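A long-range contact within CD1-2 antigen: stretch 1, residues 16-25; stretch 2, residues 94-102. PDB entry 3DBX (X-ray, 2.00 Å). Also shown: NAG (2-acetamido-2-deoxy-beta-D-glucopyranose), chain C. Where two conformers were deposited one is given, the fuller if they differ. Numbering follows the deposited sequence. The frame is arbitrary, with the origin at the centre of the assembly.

Stretch 1 16-25: FYTLLLGNVS
Stretch 2 94-102: DYPRVFQIH

Residues 16-21 and 97-102 are neighbouring antiparallel strands, axes 4.6 Å apart at closest and directions 167° apart, with extended backbones (phi near -120°, psi near 120°). Phe16 faces His102, Thr18 Gln100 and Leu20 Val98 in non-hydrogen-bonded pairs (CA-CA 4.5-4.8 Å); Tyr17-Ile101, Leu19-Phe99 and Leu21-Arg97 are hydrogen-bonded pairs at 5.0-5.1 Å.

Each hydrogen-bonded pair exchanges two backbone bonds: Tyr17 N to Ile101 O 2.9 Å and Ile101 N to Tyr17 O 2.8 Å; Leu19 N to Phe99 O and Phe99 N to Leu19 O, both 2.8 Å; Leu21 N to Arg97 O 2.8 Å and Arg97 N to Leu21 O 3.1 Å.

Side chains alternate between faces. Buried Leu19 (m, p), Leu21 (m, p), Phe99 (m) and Ile101 (m, chi2 97°) suit one face because they fill it without needing polar partners: Leu19 CD1-Ile101 CD1 and Leu21 CD2-Phe99 CE2 are each 3.8 Å. On the other face, Leu20 (t, p) brings CD1 to 3.7 Å from CG2 of Val98 (t), while the rings of Phe16 (m) and His102 (t) lie near parallel but slid apart, centroids 4.5 Å. Buried Gln100 is tolerated there because OE1 and NE2 are hydrogen-bonded elsewhere in the structure.

Beyond the strands, a cis peptide precedes Pro96. Tyr95 (m) points toward stretch 1; its broad ring receives Val24 CA over one face, 4.3 Å from the ring centroid. Asn23 points away, its ND2 bonded to NAG C1 (1.5 Å).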

# COMPACT_ATOMS: atom_id res chain seq x y z
N PHE A 16 0.69 10.19 -3.70
CA PHE A 16 0.95 9.21 -4.75
C PHE A 16 0.06 9.56 -5.96
O PHE A 16 -1.15 9.53 -5.83
CB PHE A 16 0.52 7.82 -4.24
CG PHE A 16 1.31 7.33 -3.06
CD1 PHE A 16 2.41 6.52 -3.25
CD2 PHE A 16 0.96 7.69 -1.77
CE1 PHE A 16 3.16 6.07 -2.15
CE2 PHE A 16 1.71 7.26 -0.67
CZ PHE A 16 2.79 6.45 -0.86
N TYR A 17 0.63 9.83 -7.12
CA TYR A 17 -0.15 10.19 -8.31
C TYR A 17 0.27 9.33 -9.48
O TYR A 17 1.45 9.14 -9.68
CB TYR A 17 0.07 11.65 -8.69
CG TYR A 17 -0.76 12.62 -7.91
CD1 TYR A 17 -1.94 13.13 -8.43
CD2 TYR A 17 -0.40 13.00 -6.63
CE1 TYR A 17 -2.73 14.04 -7.70
CE2 TYR A 17 -1.20 13.90 -5.88
CZ TYR A 17 -2.36 14.40 -6.42
OH TYR A 17 -3.13 15.29 -5.70
N THR A 18 -0.72 8.86 -10.25
CA THR A 18 -0.51 8.06 -11.48
C THR A 18 -1.25 8.76 -12.63
O THR A 18 -2.46 9.06 -12.54
CB THR A 18 -1.03 6.64 -11.32
OG1 THR A 18 -0.34 6.02 -10.23
CG2 THR A 18 -0.81 5.82 -12.58
N LEU A 19 -0.49 9.07 -13.66
CA LEU A 19 -1.00 9.73 -14.84
C LEU A 19 -0.81 8.73 -15.97
O LEU A 19 0.30 8.50 -16.40
CB LEU A 19 -0.20 11.02 -15.11
CG LEU A 19 -0.52 12.26 -14.27
CD1 LEU A 19 -0.31 11.98 -12.78
CD2 LEU A 19 0.28 13.45 -14.68
N LEU A 20 -1.90 8.09 -16.38
CA LEU A 20 -1.90 7.14 -17.48
C LEU A 20 -2.36 7.86 -18.73
O LEU A 20 -3.54 8.21 -18.89
CB LEU A 20 -2.79 5.92 -17.20
CG LEU A 20 -3.11 4.97 -18.37
CD1 LEU A 20 -1.89 4.56 -19.25
CD2 LEU A 20 -3.83 3.73 -17.84
N LEU A 21 -1.40 8.07 -19.61
CA LEU A 21 -1.59 8.83 -20.80
C LEU A 21 -1.88 7.85 -21.95
O LEU A 21 -0.97 7.40 -22.64
CB LEU A 21 -0.34 9.68 -21.05
CG LEU A 21 -0.18 11.06 -20.38
CD1 LEU A 21 -0.63 11.11 -18.94
CD2 LEU A 21 1.24 11.61 -20.56
N GLY A 22 -3.16 7.53 -22.10
CA GLY A 22 -3.67 6.59 -23.12
C GLY A 22 -3.33 6.93 -24.54
O GLY A 22 -2.52 6.26 -25.15
N ASN A 23 -4.00 7.95 -25.09
CA ASN A 23 -3.65 8.55 -26.39
C ASN A 23 -3.50 10.06 -26.23
O ASN A 23 -3.47 10.57 -25.10
CB ASN A 23 -4.69 8.20 -27.48
CG ASN A 23 -6.13 8.42 -27.03
OD1 ASN A 23 -6.40 9.20 -26.12
ND2 ASN A 23 -7.07 7.72 -27.69
N VAL A 24 -3.41 10.78 -27.33
CA VAL A 24 -3.23 12.23 -27.26
C VAL A 24 -4.36 12.95 -26.46
O VAL A 24 -4.09 13.80 -25.61
CB VAL A 24 -2.96 12.83 -28.66
CG1 VAL A 24 -4.16 12.63 -29.59
CG2 VAL A 24 -2.56 14.29 -28.56
N SER A 25 -5.61 12.54 -26.70
CA SER A 25 -6.79 13.09 -26.04
C SER A 25 -7.21 12.41 -24.74
O SER A 25 -8.28 12.72 -24.19
CB SER A 25 -7.98 13.12 -27.02
OG SER A 25 -7.96 12.02 -27.93
N ASP A 94 6.00 7.52 -27.82
CA ASP A 94 4.65 7.15 -28.23
C ASP A 94 3.79 6.70 -27.05
O ASP A 94 4.30 6.08 -26.13
CB ASP A 94 4.71 6.05 -29.28
CG ASP A 94 5.67 4.92 -28.89
OD1 ASP A 94 5.30 4.07 -28.07
OD2 ASP A 94 6.81 4.89 -29.42
N TYR A 95 2.49 7.01 -27.11
CA TYR A 95 1.47 6.51 -26.16
C TYR A 95 1.22 4.98 -26.30
O TYR A 95 1.44 4.42 -27.37
CB TYR A 95 0.15 7.27 -26.37
CG TYR A 95 0.23 8.79 -26.16
CD1 TYR A 95 -0.14 9.38 -24.95
CD2 TYR A 95 0.67 9.63 -27.18
CE1 TYR A 95 -0.07 10.77 -24.77
CE2 TYR A 95 0.75 11.01 -27.01
CZ TYR A 95 0.38 11.57 -25.80
OH TYR A 95 0.45 12.95 -25.65
N PRO A 96 0.75 4.29 -25.22
CA PRO A 96 0.50 4.80 -23.86
C PRO A 96 1.79 5.04 -23.11
O PRO A 96 2.82 4.42 -23.40
CB PRO A 96 -0.30 3.66 -23.18
CG PRO A 96 -0.64 2.66 -24.31
CD PRO A 96 0.42 2.86 -25.34
N ARG A 97 1.74 5.98 -22.19
CA ARG A 97 2.82 6.25 -21.26
C ARG A 97 2.19 6.30 -19.87
O ARG A 97 1.11 6.86 -19.71
CB ARG A 97 3.49 7.59 -21.58
CG ARG A 97 4.47 7.54 -22.72
CD ARG A 97 5.72 6.78 -22.35
NE ARG A 97 6.40 6.32 -23.55
CZ ARG A 97 7.45 5.51 -23.56
NH1 ARG A 97 7.96 5.05 -22.43
NH2 ARG A 97 7.97 5.14 -24.71
N VAL A 98 2.82 5.68 -18.88
CA VAL A 98 2.37 5.83 -17.50
C VAL A 98 3.42 6.60 -16.69
O VAL A 98 4.56 6.14 -16.54
CB VAL A 98 2.10 4.49 -16.77
CG1 VAL A 98 1.39 4.74 -15.44
CG2 VAL A 98 1.28 3.55 -17.62
N PHE A 99 3.01 7.74 -16.14
CA PHE A 99 3.88 8.51 -15.24
C PHE A 99 3.39 8.38 -13.82
O PHE A 99 2.19 8.26 -13.60
CB PHE A 99 3.94 9.99 -15.65
CG PHE A 99 4.68 10.23 -16.96
CD1 PHE A 99 6.03 10.56 -16.96
CD2 PHE A 99 4.01 10.13 -18.18
CE1 PHE A 99 6.72 10.78 -18.16
CE2 PHE A 99 4.68 10.36 -19.37
CZ PHE A 99 6.04 10.69 -19.36
N GLN A 100 4.31 8.43 -12.85
CA GLN A 100 3.96 8.33 -11.42
C GLN A 100 4.76 9.35 -10.60
O GLN A 100 5.91 9.67 -10.94
CB GLN A 100 4.20 6.92 -10.90
CG GLN A 100 3.22 5.86 -11.45
CD GLN A 100 3.72 4.45 -11.32
OE1 GLN A 100 4.41 3.97 -12.19
NE2 GLN A 100 3.34 3.76 -10.25
N ILE A 101 4.14 9.88 -9.55
CA ILE A 101 4.75 10.93 -8.71
C ILE A 101 4.58 10.58 -7.24
O ILE A 101 3.45 10.43 -6.76
CB ILE A 101 4.13 12.35 -8.97
CG1 ILE A 101 4.33 12.79 -10.43
CG2 ILE A 101 4.76 13.41 -8.05
CD1 ILE A 101 3.13 12.53 -11.32
N HIS A 102 5.69 10.44 -6.52
CA HIS A 102 5.64 10.12 -5.10
C HIS A 102 6.33 11.25 -4.36
O HIS A 102 7.49 11.53 -4.59
CB HIS A 102 6.31 8.77 -4.84
CG HIS A 102 6.29 8.37 -3.40
ND1 HIS A 102 7.19 7.46 -2.88
CD2 HIS A 102 5.48 8.73 -2.37
CE1 HIS A 102 6.94 7.29 -1.59
NE2 HIS A 102 5.92 8.06 -1.25
C1 NAG C . -8.39 7.83 -27.08
C2 NAG C . -9.20 7.75 -28.39
C3 NAG C . -10.68 7.68 -28.04
C4 NAG C . -10.92 6.46 -27.17
C5 NAG C . -10.11 6.55 -25.87
C6 NAG C . -10.36 5.29 -25.03
C7 NAG C . -8.28 8.74 -30.45
C8 NAG C . -9.09 8.30 -31.64
N2 NAG C . -8.93 8.87 -29.28
O3 NAG C . -11.51 7.60 -29.17
O4 NAG C . -12.32 6.35 -26.93
O5 NAG C . -8.72 6.78 -26.15
O6 NAG C . -9.23 4.83 -24.33
O7 NAG C . -7.08 8.97 -30.59